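Local atomic coordinates of glutamate racemase (Escherichia coli, PDB entry 2JFN), a protein that belongs to the Asp/Glu/hydantoin racemase family of two-lobed alpha/beta enzymes and holds glutamic acid and uridine-5'-diphosphate-N-acetylmuramoyl-L-alanine in separate pockets. Residues A78-Y83 with E105-P110; K63-I68 with V139-T144; H206-Q211 with L224-A229. All coordinates share one frame; numbering follows the deposited sequence.

Contact 1: A78-Y83 with E105-P110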
loop_
_atom_site.group_PDB
_atom_site.type_symbol
_atom_site.label_atom_id
_atom_site.label_comp_id
_atom_site.label_asym_id
_atom_site.label_seq_id
_atom_site.Cartn_x
_atom_site.Cartn_y
_atom_site.Cartn_z
ATOM N N ALA A 78 -7.248 -2.306 17.935
ATOM C CA ALA A 78 -8.249 -3.368 17.899
ATOM C C ALA A 78 -7.626 -4.680 17.445
ATOM O O ALA A 78 -7.930 -5.739 17.992
ATOM C CB ALA A 78 -9.401 -2.982 16.969
ATOM N N VAL A 79 -6.753 -4.619 16.445
ATOM C CA VAL A 79 -6.114 -5.838 15.980
ATOM C C VAL A 79 -5.278 -6.441 17.109
ATOM O O VAL A 79 -5.340 -7.648 17.354
ATOM C CB VAL A 79 -5.192 -5.585 14.764
ATOM C CG1 VAL A 79 -4.482 -6.876 14.387
ATOM C CG2 VAL A 79 -6.012 -5.075 13.579
ATOM N N GLN A 80 -4.513 -5.594 17.792
ATOM C CA GLN A 80 -3.657 -6.028 18.898
ATOM C C GLN A 80 -4.438 -6.736 20.000
ATOM O O GLN A 80 -3.884 -7.549 20.740
ATOM C CB GLN A 80 -2.908 -4.838 19.509
ATOM C CG GLN A 80 -2.053 -5.226 20.714
ATOM C CD GLN A 80 -1.259 -4.079 21.287
ATOM O OE1 GLN A 80 -1.823 -3.112 21.806
ATOM N NE2 GLN A 80 0.059 -4.175 21.201
ATOM N N GLU A 81 -5.721 -6.416 20.116
ATOM C CA GLU A 81 -6.562 -7.040 21.127
ATOM C C GLU A 81 -6.902 -8.463 20.720
ATOM O O GLU A 81 -7.029 -9.345 21.570
ATOM C CB GLU A 81 -7.845 -6.233 21.321
ATOM C CG GLU A 81 -7.668 -5.045 22.231
ATOM C CD GLU A 81 -7.225 -5.457 23.622
ATOM O OE1 GLU A 81 -7.883 -6.335 24.226
ATOM O OE2 GLU A 81 -6.220 -4.905 24.116
ATOM N N ARG A 82 -7.047 -8.683 19.417
ATOM C CA ARG A 82 -7.354 -10.009 18.900
ATOM C C ARG A 82 -6.096 -10.880 18.898
ATOM O O ARG A 82 -6.152 -12.068 19.228
ATOM C CB ARG A 82 -7.925 -9.909 17.479
ATOM C CG ARG A 82 -9.355 -9.366 17.414
ATOM C CD ARG A 82 -10.330 -10.319 18.108
ATOM N NE ARG A 82 -10.423 -11.594 17.398
ATOM C CZ ARG A 82 -11.248 -11.827 16.380
ATOM N NH1 ARG A 82 -12.064 -10.872 15.956
ATOM N NH2 ARG A 82 -11.247 -13.010 15.776
ATOM N N TYR A 83 -4.966 -10.288 18.525
ATOM C CA TYR A 83 -3.695 -11.012 18.487
ATOM C C TYR A 83 -2.495 -10.128 18.792
ATOM O O TYR A 83 -2.344 -9.056 18.203
ATOM C CB TYR A 83 -3.431 -11.625 17.103
ATOM C CG TYR A 83 -4.335 -12.754 16.673
ATOM C CD1 TYR A 83 -5.453 -12.513 15.881
ATOM C CD2 TYR A 83 -4.046 -14.073 17.025
ATOM C CE1 TYR A 83 -6.261 -13.558 15.446
ATOM C CE2 TYR A 83 -4.849 -15.124 16.595
ATOM C CZ TYR A 83 -5.951 -14.861 15.808
ATOM O OH TYR A 83 -6.747 -15.901 15.379
ATOM N N GLU A 105 4.729 5.357 19.005
ATOM C CA GLU A 105 4.670 5.801 20.391
ATOM C C GLU A 105 3.747 4.888 21.193
ATOM O O GLU A 105 4.066 4.499 22.316
ATOM C CB GLU A 105 4.153 7.241 20.476
ATOM C CG GLU A 105 3.703 7.652 21.880
ATOM C CD GLU A 105 4.833 7.629 22.896
ATOM O OE1 GLU A 105 4.540 7.592 24.116
ATOM O OE2 GLU A 105 6.012 7.655 22.479
ATOM N N LYS A 106 2.609 4.527 20.615
ATOM C CA LYS A 106 1.665 3.688 21.333
ATOM C C LYS A 106 2.032 2.209 21.437
ATOM O O LYS A 106 1.783 1.579 22.470
ATOM C CB LYS A 106 0.261 3.810 20.720
ATOM C CG LYS A 106 -0.822 3.130 21.582
ATOM C CD LYS A 106 -2.242 3.409 21.089
ATOM C CE LYS A 106 -3.292 2.802 22.036
ATOM N NZ LYS A 106 -4.696 2.986 21.544
ATOM N N PHE A 107 2.637 1.654 20.393
ATOM C CA PHE A 107 2.959 0.238 20.407
ATOM C C PHE A 107 4.410 -0.133 20.640
ATOM O O PHE A 107 5.320 0.648 20.365
ATOM C CB PHE A 107 2.450 -0.410 19.119
ATOM C CG PHE A 107 0.987 -0.167 18.874
ATOM C CD1 PHE A 107 0.568 0.817 17.984
ATOM C CD2 PHE A 107 0.027 -0.883 19.584
ATOM C CE1 PHE A 107 -0.789 1.089 17.808
ATOM C CE2 PHE A 107 -1.337 -0.619 19.415
ATOM C CZ PHE A 107 -1.742 0.368 18.527
ATOM N N ASP A 108 4.607 -1.344 21.152
ATOM C CA ASP A 108 5.941 -1.843 21.439
ATOM C C ASP A 108 6.375 -2.963 20.520
ATOM O O ASP A 108 7.011 -3.935 20.931
ATOM C CB ASP A 108 6.033 -2.273 22.899
ATOM C CG ASP A 108 5.959 -1.094 23.835
ATOM O OD1 ASP A 108 6.798 -0.179 23.686
ATOM O OD2 ASP A 108 5.065 -1.071 24.703
ATOM N N PHE A 109 5.998 -2.824 19.260
ATOM C CA PHE A 109 6.399 -3.768 18.237
ATOM C C PHE A 109 6.778 -2.858 17.084
ATOM O O PHE A 109 6.252 -1.749 16.958
ATOM C CB PHE A 109 5.269 -4.747 17.875
ATOM C CG PHE A 109 3.952 -4.097 17.582
ATOM C CD1 PHE A 109 3.749 -3.391 16.396
ATOM C CD2 PHE A 109 2.898 -4.210 18.488
ATOM C CE1 PHE A 109 2.511 -2.807 16.119
ATOM C CE2 PHE A 109 1.663 -3.632 18.224
ATOM C CZ PHE A 109 1.463 -2.928 17.036
ATOM N N PRO A 110 7.726 -3.292 16.250
ATOM C CA PRO A 110 8.126 -2.438 15.131
ATOM C C PRO A 110 6.997 -2.159 14.143
ATOM O O PRO A 110 6.138 -3.006 13.901
ATOM C CB PRO A 110 9.294 -3.209 14.515
ATOM C CG PRO A 110 8.946 -4.631 14.802
ATOM C CD PRO A 110 8.438 -4.581 16.221
HETATM O O HOH W 1 2.464 -2.850 21.991
#

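Contact 2: K63-I68 with V139-T144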
loop_
_atom_site.group_PDB
_atom_site.type_symbol
_atom_site.label_atom_id
_atom_site.label_comp_id
_atom_site.label_asym_id
_atom_site.label_seq_id
_atom_site.Cartn_x
_atom_site.Cartn_y
_atom_site.Cartn_z
ATOM N N LYS A 63 -9.728 12.219 3.195
ATOM C CA LYS A 63 -9.806 12.443 4.635
ATOM C C LYS A 63 -8.793 13.407 5.258
ATOM O O LYS A 63 -7.685 13.596 4.751
ATOM C CB LYS A 63 -9.723 11.094 5.358
ATOM C CG LYS A 63 -10.750 10.061 4.886
ATOM C CD LYS A 63 -12.174 10.466 5.242
ATOM C CE LYS A 63 -13.172 9.344 4.950
ATOM N NZ LYS A 63 -13.203 8.937 3.512
ATOM N N SER A 64 -9.200 14.011 6.371
ATOM C CA SER A 64 -8.359 14.943 7.117
ATOM C C SER A 64 -7.259 14.130 7.784
ATOM O O SER A 64 -7.500 13.000 8.220
ATOM C CB SER A 64 -9.180 15.648 8.200
ATOM O OG SER A 64 -10.326 16.277 7.654
ATOM N N GLU A 65 -6.061 14.697 7.875
ATOM C CA GLU A 65 -4.949 13.991 8.496
ATOM C C GLU A 65 -5.204 13.668 9.963
ATOM O O GLU A 65 -4.801 12.606 10.437
ATOM C CB GLU A 65 -3.648 14.788 8.338
ATOM C CG GLU A 65 -2.959 14.558 6.996
ATOM C CD GLU A 65 -1.704 15.404 6.807
ATOM O OE1 GLU A 65 -0.912 15.536 7.771
ATOM O OE2 GLU A 65 -1.500 15.922 5.686
ATOM N N ALA A 66 -5.877 14.567 10.678
ATOM C CA ALA A 66 -6.181 14.341 12.092
ATOM C C ALA A 66 -7.054 13.089 12.260
ATOM O O ALA A 66 -6.877 12.307 13.199
ATOM C CB ALA A 66 -6.886 15.553 12.679
ATOM N N PHE A 67 -8.003 12.905 11.348
ATOM C CA PHE A 67 -8.872 11.736 11.398
ATOM C C PHE A 67 -8.056 10.477 11.115
ATOM O O PHE A 67 -8.122 9.506 11.867
ATOM C CB PHE A 67 -9.997 11.835 10.361
ATOM C CG PHE A 67 -10.682 10.522 10.100
ATOM C CD1 PHE A 67 -11.577 9.989 11.026
ATOM C CD2 PHE A 67 -10.362 9.775 8.971
ATOM C CE1 PHE A 67 -12.142 8.723 10.832
ATOM C CE2 PHE A 67 -10.923 8.507 8.769
ATOM C CZ PHE A 67 -11.813 7.984 9.704
ATOM N N ILE A 68 -7.292 10.505 10.025
ATOM C CA ILE A 68 -6.474 9.367 9.619
ATOM C C ILE A 68 -5.578 8.817 10.733
ATOM O O ILE A 68 -5.557 7.609 10.980
ATOM C CB ILE A 68 -5.589 9.717 8.391
ATOM C CG1 ILE A 68 -6.476 9.979 7.168
ATOM C CG2 ILE A 68 -4.617 8.576 8.095
ATOM C CD1 ILE A 68 -5.705 10.230 5.880
ATOM N N VAL A 139 -0.181 13.431 -3.834
ATOM C CA VAL A 139 0.596 14.371 -4.638
ATOM C C VAL A 139 0.463 15.815 -4.152
ATOM O O VAL A 139 1.067 16.730 -4.718
ATOM C CB VAL A 139 0.177 14.306 -6.130
ATOM C CG1 VAL A 139 0.517 12.942 -6.708
ATOM C CG2 VAL A 139 -1.310 14.580 -6.266
ATOM N N LYS A 140 -0.322 16.013 -3.097
ATOM C CA LYS A 140 -0.541 17.345 -2.539
ATOM C C LYS A 140 0.119 17.474 -1.167
ATOM O O LYS A 140 0.087 18.538 -0.546
ATOM C CB LYS A 140 -2.047 17.609 -2.424
ATOM C CG LYS A 140 -2.423 19.004 -1.934
ATOM C CD LYS A 140 -3.935 19.227 -1.978
ATOM C CE LYS A 140 -4.684 18.264 -1.061
ATOM N NZ LYS A 140 -4.303 18.440 0.368
ATOM N N ARG A 141 0.722 16.383 -0.706
ATOM C CA ARG A 141 1.384 16.346 0.593
ATOM C C ARG A 141 2.783 16.948 0.578
ATOM O O ARG A 141 3.536 16.774 -0.381
ATOM C CB ARG A 141 1.468 14.902 1.091
ATOM C CG ARG A 141 0.139 14.319 1.533
ATOM C CD ARG A 141 -0.304 14.934 2.849
ATOM N NE ARG A 141 -1.598 14.423 3.293
ATOM C CZ ARG A 141 -2.741 14.620 2.644
ATOM N NH1 ARG A 141 -2.756 15.317 1.515
ATOM N NH2 ARG A 141 -3.873 14.127 3.127
ATOM N N SER A 142 3.126 17.650 1.654
ATOM C CA SER A 142 4.441 18.266 1.779
ATOM C C SER A 142 5.494 17.167 1.884
ATOM O O SER A 142 6.594 17.293 1.348
ATOM C CB SER A 142 4.495 19.154 3.027
ATOM O OG SER A 142 4.322 18.390 4.207
ATOM N N TYR A 143 5.141 16.091 2.580
ATOM C CA TYR A 143 6.037 14.954 2.763
ATOM C C TYR A 143 6.525 14.469 1.399
ATOM O O TYR A 143 7.684 14.078 1.241
ATOM C CB TYR A 143 5.295 13.821 3.483
ATOM C CG TYR A 143 6.170 12.668 3.941
ATOM C CD1 TYR A 143 6.856 11.870 3.024
ATOM C CD2 TYR A 143 6.299 12.366 5.298
ATOM C CE1 TYR A 143 7.648 10.799 3.446
ATOM C CE2 TYR A 143 7.086 11.297 5.732
ATOM C CZ TYR A 143 7.758 10.518 4.800
ATOM O OH TYR A 143 8.532 9.461 5.224
ATOM N N THR A 144 5.633 14.502 0.415
ATOM C CA THR A 144 5.973 14.062 -0.930
ATOM C C THR A 144 6.939 15.046 -1.589
ATOM O O THR A 144 8.081 14.696 -1.890
ATOM C CB THR A 144 4.712 13.932 -1.807
ATOM O OG1 THR A 144 3.740 13.117 -1.137
ATOM C CG2 THR A 144 5.061 13.291 -3.145
#

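Contact 3: H206-Q211 with L224-A229. With GLU (glutamic acid), chain B; UMA (uridine-5'-diphosphate-N-acetylmuramoyl-L-alanine), chain C.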
loop_
_atom_site.group_PDB
_atom_site.type_symbol
_atom_site.label_atom_id
_atom_site.label_comp_id
_atom_site.label_asym_id
_atom_site.label_seq_id
_atom_site.Cartn_x
_atom_site.Cartn_y
_atom_site.Cartn_z
ATOM N N HIS A 206 -2.070 0.605 -4.151
ATOM C CA HIS A 206 -3.119 0.031 -4.995
ATOM C C HIS A 206 -2.607 -0.190 -6.425
ATOM O O HIS A 206 -3.022 -1.128 -7.116
ATOM C CB HIS A 206 -4.328 0.968 -5.089
ATOM C CG HIS A 206 -5.372 0.743 -4.037
ATOM N ND1 HIS A 206 -5.211 1.136 -2.726
ATOM C CD2 HIS A 206 -6.610 0.201 -4.118
ATOM C CE1 HIS A 206 -6.306 0.851 -2.044
ATOM N NE2 HIS A 206 -7.170 0.283 -2.866
ATOM N N PHE A 207 -1.699 0.676 -6.862
ATOM C CA PHE A 207 -1.209 0.623 -8.236
ATOM C C PHE A 207 -0.468 -0.619 -8.717
ATOM O O PHE A 207 -0.684 -1.050 -9.847
ATOM C CB PHE A 207 -0.421 1.909 -8.544
ATOM C CG PHE A 207 -1.251 3.173 -8.407
ATOM C CD1 PHE A 207 -0.652 4.432 -8.488
ATOM C CD2 PHE A 207 -2.630 3.104 -8.176
ATOM C CE1 PHE A 207 -1.406 5.599 -8.340
ATOM C CE2 PHE A 207 -3.393 4.266 -8.027
ATOM C CZ PHE A 207 -2.781 5.514 -8.108
ATOM N N PRO A 208 0.409 -1.219 -7.885
ATOM C CA PRO A 208 1.101 -2.419 -8.370
ATOM C C PRO A 208 0.097 -3.495 -8.808
ATOM O O PRO A 208 0.403 -4.344 -9.645
ATOM C CB PRO A 208 1.922 -2.853 -7.157
ATOM C CG PRO A 208 2.280 -1.547 -6.529
ATOM C CD PRO A 208 0.958 -0.788 -6.584
ATOM N N LEU A 209 -1.104 -3.444 -8.235
ATOM C CA LEU A 209 -2.162 -4.401 -8.567
ATOM C C LEU A 209 -2.604 -4.239 -10.022
ATOM O O LEU A 209 -3.223 -5.139 -10.595
ATOM C CB LEU A 209 -3.376 -4.191 -7.650
ATOM C CG LEU A 209 -3.158 -4.439 -6.158
ATOM C CD1 LEU A 209 -4.410 -4.056 -5.391
ATOM C CD2 LEU A 209 -2.808 -5.903 -5.933
ATOM N N LEU A 210 -2.287 -3.089 -10.606
ATOM C CA LEU A 210 -2.647 -2.785 -11.992
ATOM C C LEU A 210 -1.435 -2.860 -12.916
ATOM O O LEU A 210 -1.482 -2.385 -14.055
ATOM C CB LEU A 210 -3.245 -1.377 -12.078
ATOM C CG LEU A 210 -4.571 -1.128 -11.349
ATOM C CD1 LEU A 210 -4.859 0.351 -11.318
ATOM C CD2 LEU A 210 -5.693 -1.888 -12.042
ATOM N N GLN A 211 -0.351 -3.455 -12.435
ATOM C CA GLN A 211 0.856 -3.535 -13.247
ATOM C C GLN A 211 0.614 -3.979 -14.687
ATOM O O GLN A 211 1.047 -3.308 -15.622
ATOM C CB GLN A 211 1.897 -4.454 -12.596
ATOM C CG GLN A 211 3.163 -4.570 -13.445
ATOM C CD GLN A 211 4.321 -5.222 -12.722
ATOM O OE1 GLN A 211 4.839 -4.681 -11.739
ATOM N NE2 GLN A 211 4.741 -6.390 -13.208
ATOM N N LEU A 224 8.451 0.054 -14.178
ATOM C CA LEU A 224 7.655 0.334 -12.989
ATOM C C LEU A 224 8.469 0.027 -11.738
ATOM O O LEU A 224 9.142 -1.003 -11.654
ATOM C CB LEU A 224 6.378 -0.512 -12.977
ATOM C CG LEU A 224 5.442 -0.358 -14.180
ATOM C CD1 LEU A 224 4.231 -1.260 -14.000
ATOM C CD2 LEU A 224 5.017 1.094 -14.318
ATOM N N VAL A 225 8.400 0.928 -10.771
ATOM C CA VAL A 225 9.121 0.759 -9.522
ATOM C C VAL A 225 8.182 0.957 -8.329
ATOM O O VAL A 225 7.428 1.925 -8.280
ATOM C CB VAL A 225 10.268 1.792 -9.399
ATOM C CG1 VAL A 225 10.998 1.603 -8.076
ATOM C CG2 VAL A 225 11.236 1.650 -10.569
ATOM N N ASP A 226 8.214 0.033 -7.377
ATOM C CA ASP A 226 7.397 0.192 -6.185
ATOM C C ASP A 226 8.202 -0.210 -4.957
ATOM O O ASP A 226 9.381 -0.562 -5.063
ATOM C CB ASP A 226 6.067 -0.585 -6.279
ATOM C CG ASP A 226 6.249 -2.081 -6.402
ATOM O OD1 ASP A 226 6.921 -2.687 -5.543
ATOM O OD2 ASP A 226 5.699 -2.663 -7.362
ATOM N N SER A 227 7.560 -0.156 -3.798
ATOM C CA SER A 227 8.212 -0.444 -2.523
ATOM C C SER A 227 8.072 -1.861 -1.976
ATOM O O SER A 227 8.682 -2.192 -0.952
ATOM C CB SER A 227 7.678 0.533 -1.476
ATOM O OG SER A 227 7.923 1.870 -1.873
ATOM N N GLY A 228 7.287 -2.685 -2.658
ATOM C CA GLY A 228 7.023 -4.050 -2.220
ATOM C C GLY A 228 8.153 -4.931 -1.710
ATOM O O GLY A 228 8.149 -5.336 -0.542
ATOM N N ALA A 229 9.103 -5.253 -2.590
ATOM C CA ALA A 229 10.231 -6.100 -2.221
ATOM C C ALA A 229 11.066 -5.474 -1.108
ATOM O O ALA A 229 11.550 -6.176 -0.227
ATOM C CB ALA A 229 11.108 -6.369 -3.447
HETATM N N GLU B . -3.491 2.020 -0.721
HETATM C CA GLU B . -3.633 3.455 -0.987
HETATM C C GLU B . -2.377 4.161 -0.513
HETATM O O GLU B . -1.232 3.597 -0.657
HETATM C CB GLU B . -4.866 4.000 -0.249
HETATM C CG GLU B . -5.697 4.908 -1.184
HETATM C CD GLU B . -6.741 5.690 -0.397
HETATM O OE1 GLU B . -7.061 6.818 -0.762
HETATM O OE2 GLU B . -7.279 5.198 0.600
HETATM O OXT GLU B . -2.452 5.319 0.015
HETATM N N1 UMA C . 10.689 1.528 1.509
HETATM C C2 UMA C . 9.578 2.004 2.372
HETATM N N3 UMA C . 9.616 1.559 3.684
HETATM C C4 UMA C . 10.594 0.721 4.241
HETATM C C5 UMA C . 11.703 0.272 3.300
HETATM C C6 UMA C . 11.690 0.686 2.017
HETATM O O2 UMA C . 8.677 2.731 1.981
HETATM O O4 UMA C . 10.513 0.394 5.416
HETATM C C1B UMA C . 10.661 2.000 0.079
HETATM C C2B UMA C . 11.272 3.386 -0.045
HETATM O "O2'" UMA C . 10.549 4.277 -0.982
HETATM C C3B UMA C . 12.701 3.222 -0.444
HETATM C C4B UMA C . 12.551 1.988 -1.313
HETATM O O4B UMA C . 11.466 1.234 -0.785
HETATM O O3B UMA C . 13.008 4.461 -1.137
HETATM C C5B UMA C . 13.725 1.093 -1.329
HETATM O O5B UMA C . 14.173 0.872 -0.039
HETATM P PA UMA C . 15.530 0.117 0.305
HETATM O O1A UMA C . 15.367 -0.293 1.707
HETATM O O2A UMA C . 15.734 -0.934 -0.638
HETATM O O3A UMA C . 16.626 1.306 0.210
HETATM P PB UMA C . 16.519 2.891 0.061
HETATM O O1B UMA C . 15.889 3.285 -1.181
HETATM O O2B UMA C . 17.838 3.450 0.377
HETATM O "O1'" UMA C . 15.585 3.232 1.367
HETATM C "C1'" UMA C . 16.006 3.847 2.585
HETATM C "C2'" UMA C . 15.330 3.234 3.783
HETATM N "N2'" UMA C . 15.656 1.803 3.927
HETATM C "C7'" UMA C . 16.404 1.341 4.944
HETATM O "O7'" UMA C . 16.714 2.049 5.898
HETATM C "C8'" UMA C . 16.857 -0.103 4.916
HETATM C "C3'" UMA C . 13.814 3.457 3.645
HETATM O "O3'" UMA C . 13.108 2.960 4.833
HETATM C "C4'" UMA C . 13.483 4.956 3.453
HETATM O "O4'" UMA C . 12.092 5.149 3.292
HETATM C "C5'" UMA C . 14.239 5.507 2.241
HETATM O "O5'" UMA C . 15.682 5.255 2.435
HETATM C "C6'" UMA C . 14.086 7.006 2.056
HETATM O "O6'" UMA C . 14.461 7.688 3.243
HETATM C C18 UMA C . 13.381 3.240 6.230
HETATM C C19 UMA C . 12.532 4.326 6.804
HETATM O O18 UMA C . 12.944 5.037 7.704
HETATM C C20 UMA C . 13.400 1.901 6.996
HETATM N N4 UMA C . 11.310 4.439 6.258
HETATM C C21 UMA C . 10.235 5.320 6.736
HETATM C C22 UMA C . 9.923 5.210 8.258
HETATM O O19 UMA C . 10.120 4.101 8.805
HETATM O O20 UMA C . 9.508 6.225 8.873
HETATM C C23 UMA C . 8.958 5.042 5.933
HETATM O O HOH W 2 6.148 -2.325 -9.940
#

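Contact 1: A78-Y83 with E105-P110
Where helix 65-82 nears its end and helix 93-106 has just given way to the run into strand 111-112, Gln80 reaches across to the two aromatic rings of Phe107 and Phe109. Its CG lies anti to the backbone N (chi1 177°) and the chain stays extended beyond it, which carries the flat amide to the edges of both rings. OE1 stands in the plane of the Phe107 ring, 3.5 Å from Phe107 CE2, so the carbonyl oxygen faces the rim hydrogens, a weakly favourable match; the amide and ring planes are 70° apart. The other branch, Gln80 NE2, comes to 3.4 Å from Phe109 CE2, again at the ring edge, with the planes almost perpendicular at 89°. This is van der Waals contact with a rim and not an N-H pointing into a ring face.

A water supplies the polar link: it accepts from Gln80 NE2 at 2.9 Å and from Asp108 N at 2.8 Å, tying the amide to the backbone between the two phenylalanines and helping to fix its rotation. The same water lies at the edge of the Phe107 ring.

Neighbours pack on the rings. Lys106 CG sits 4.2 Å above the plane of the Phe107 ring, over its centre, and Phe107 CB lies 3.4 Å above the plane of the Phe109 ring, toward the rim. Both rings also touch Val76 of helix 65-82, Phe109 reaches Ala88 of strand 87-90, and Lys106 NZ bonds to Thr77 OG1. Strands 87-90 and 111-112 are parallel neighbours joined through helix 93-106, so the contact packs helix 65-82 against the return leg of a beta-alpha-beta crossover in an alpha/beta sheet.

Contact 2: K63-I68 with V139-T144
Glu65 and Arg141 meet in a salt bridge, their side chains coming from opposite directions. Glu65 OE2 stands 2.8 Å from Arg141 NE, the inner nitrogen of the guanidinium group, while Arg141 NH2 is 3.9 Å from the same oxygen, so the pairing is through one oxygen and one nitrogen and is not a two-pronged one. The carboxylate and guanidinium planes are 24° apart, yet OE2 approaches obliquely, neither squarely at the edge nor over the face. The Arg141 chain bends at chi2 (-72°), turning CD and the guanidinium beyond it toward Glu65, which runs straight beyond CG (chi2 177°).

Close van der Waals contacts follow from the bridge. Arg141 CD is 3.2 Å from Glu65 OE2, and Glu65 CG packs beside the guanidinium at 3.9 Å from Arg141 NE.

Glu65 opens helix 65-82, which belongs with the seven-stranded mixed sheet, whereas Arg141 holds the N-cap position of helix 142-150, which follows a strand of the four-stranded parallel sheet. The bridge therefore spans the two alpha/beta halves of the racemase fold. A carboxylate in the first turn of a helix would also probably be favoured by the helix dipole.

Lys140 NZ, 6.5 Å from Glu65 OE2, is of opposite charge but not in contact. Lys63 O lies near the guanidinium plane, a distant 4.2 Å from Arg141 NH2. The side chain of Lys63 instead turns its ammonium to Pro59 O and Ala57 O, Pro59 being part of the glutamic acid pocket. Ile68, one turn further along the helix, touches Val98 and Tyr60.

Contact 3: H206-Q211 with L224-A229
Pro208 packs against the Asp226 carboxylate and Leu224 against the chain of Gln211. Pro208 CG rests 3.7 Å from Asp226 OD2, the two side chains crossing at a slant, and Leu224 CD1 meets the aliphatic part of Gln211, 3.5 Å from Gln211 CG. Leu224 also touches Val200, and Pro208 touches Leu202, so both also touch strand 199-202.

Polar links use the two oxygens of Asp226 separately. OD1 accepts from Gly228 N at 2.9 Å, a bent capping bond (N-H...acceptor 140°) across the turn that leads into helix 228-241, meeting the anti side of the carboxylate 26° out of its plane. The chi1 of 62° places the Asp226 carboxylate between its own backbone N and carbonyl carbon, folding it back over the turn. OD2 receives a hydrogen bond from a water at 2.6 Å, and that water donates also to Gln211 OE1, thus joining the two segments.

Two residues face the ligands: His206, at the start of its segment, and Ser227, in the turn after strand 223-225. The amino nitrogen of the bound glutamic acid, in the plane of the His206 ring at its edge, donates to His206 ND1 at 2.8 Å; on the ring's other nitrogen, NE2 pairs with Glu170 OE1, which would help to fix the imidazole's rotation. Ser227 OG comes within 3.4 Å of C1B of the bound uridine-5'-diphosphate-N-acetylmuramoyl-L-alanine and also makes a weak hydrogen bond to Val115 O. Both residues follow parallel strands, 199-202 and 223-225, joined through helix 211-217: ligand-binding loops at the C-terminal edge of a parallel sheet, as is usual for alpha/beta folds.

Overall arrangement
Contacts 1 and 2 both use helix 65-82, contact 2 at its start and contact 1 at its end, with centres about 23 Å apart. Along the chain, contact 1 falls between the two segments of contact 2, and contact 3 follows both. Contact 1 lies with the seven-stranded mixed sheet, contact 3 beside the four-stranded parallel sheet, and contact 2 ties the two halves together near the glutamic acid, about 7 Å from the Lys63 side chain. Contact 3 is centred about 27 Å from contact 1 and about 21 Å from contact 2. It holds residues of both ligand pockets; contact 1 takes no part in either, the Phe109 side chain staying about 12 Å from the bound uridine-5'-diphosphate-N-acetylmuramoyl-L-alanine.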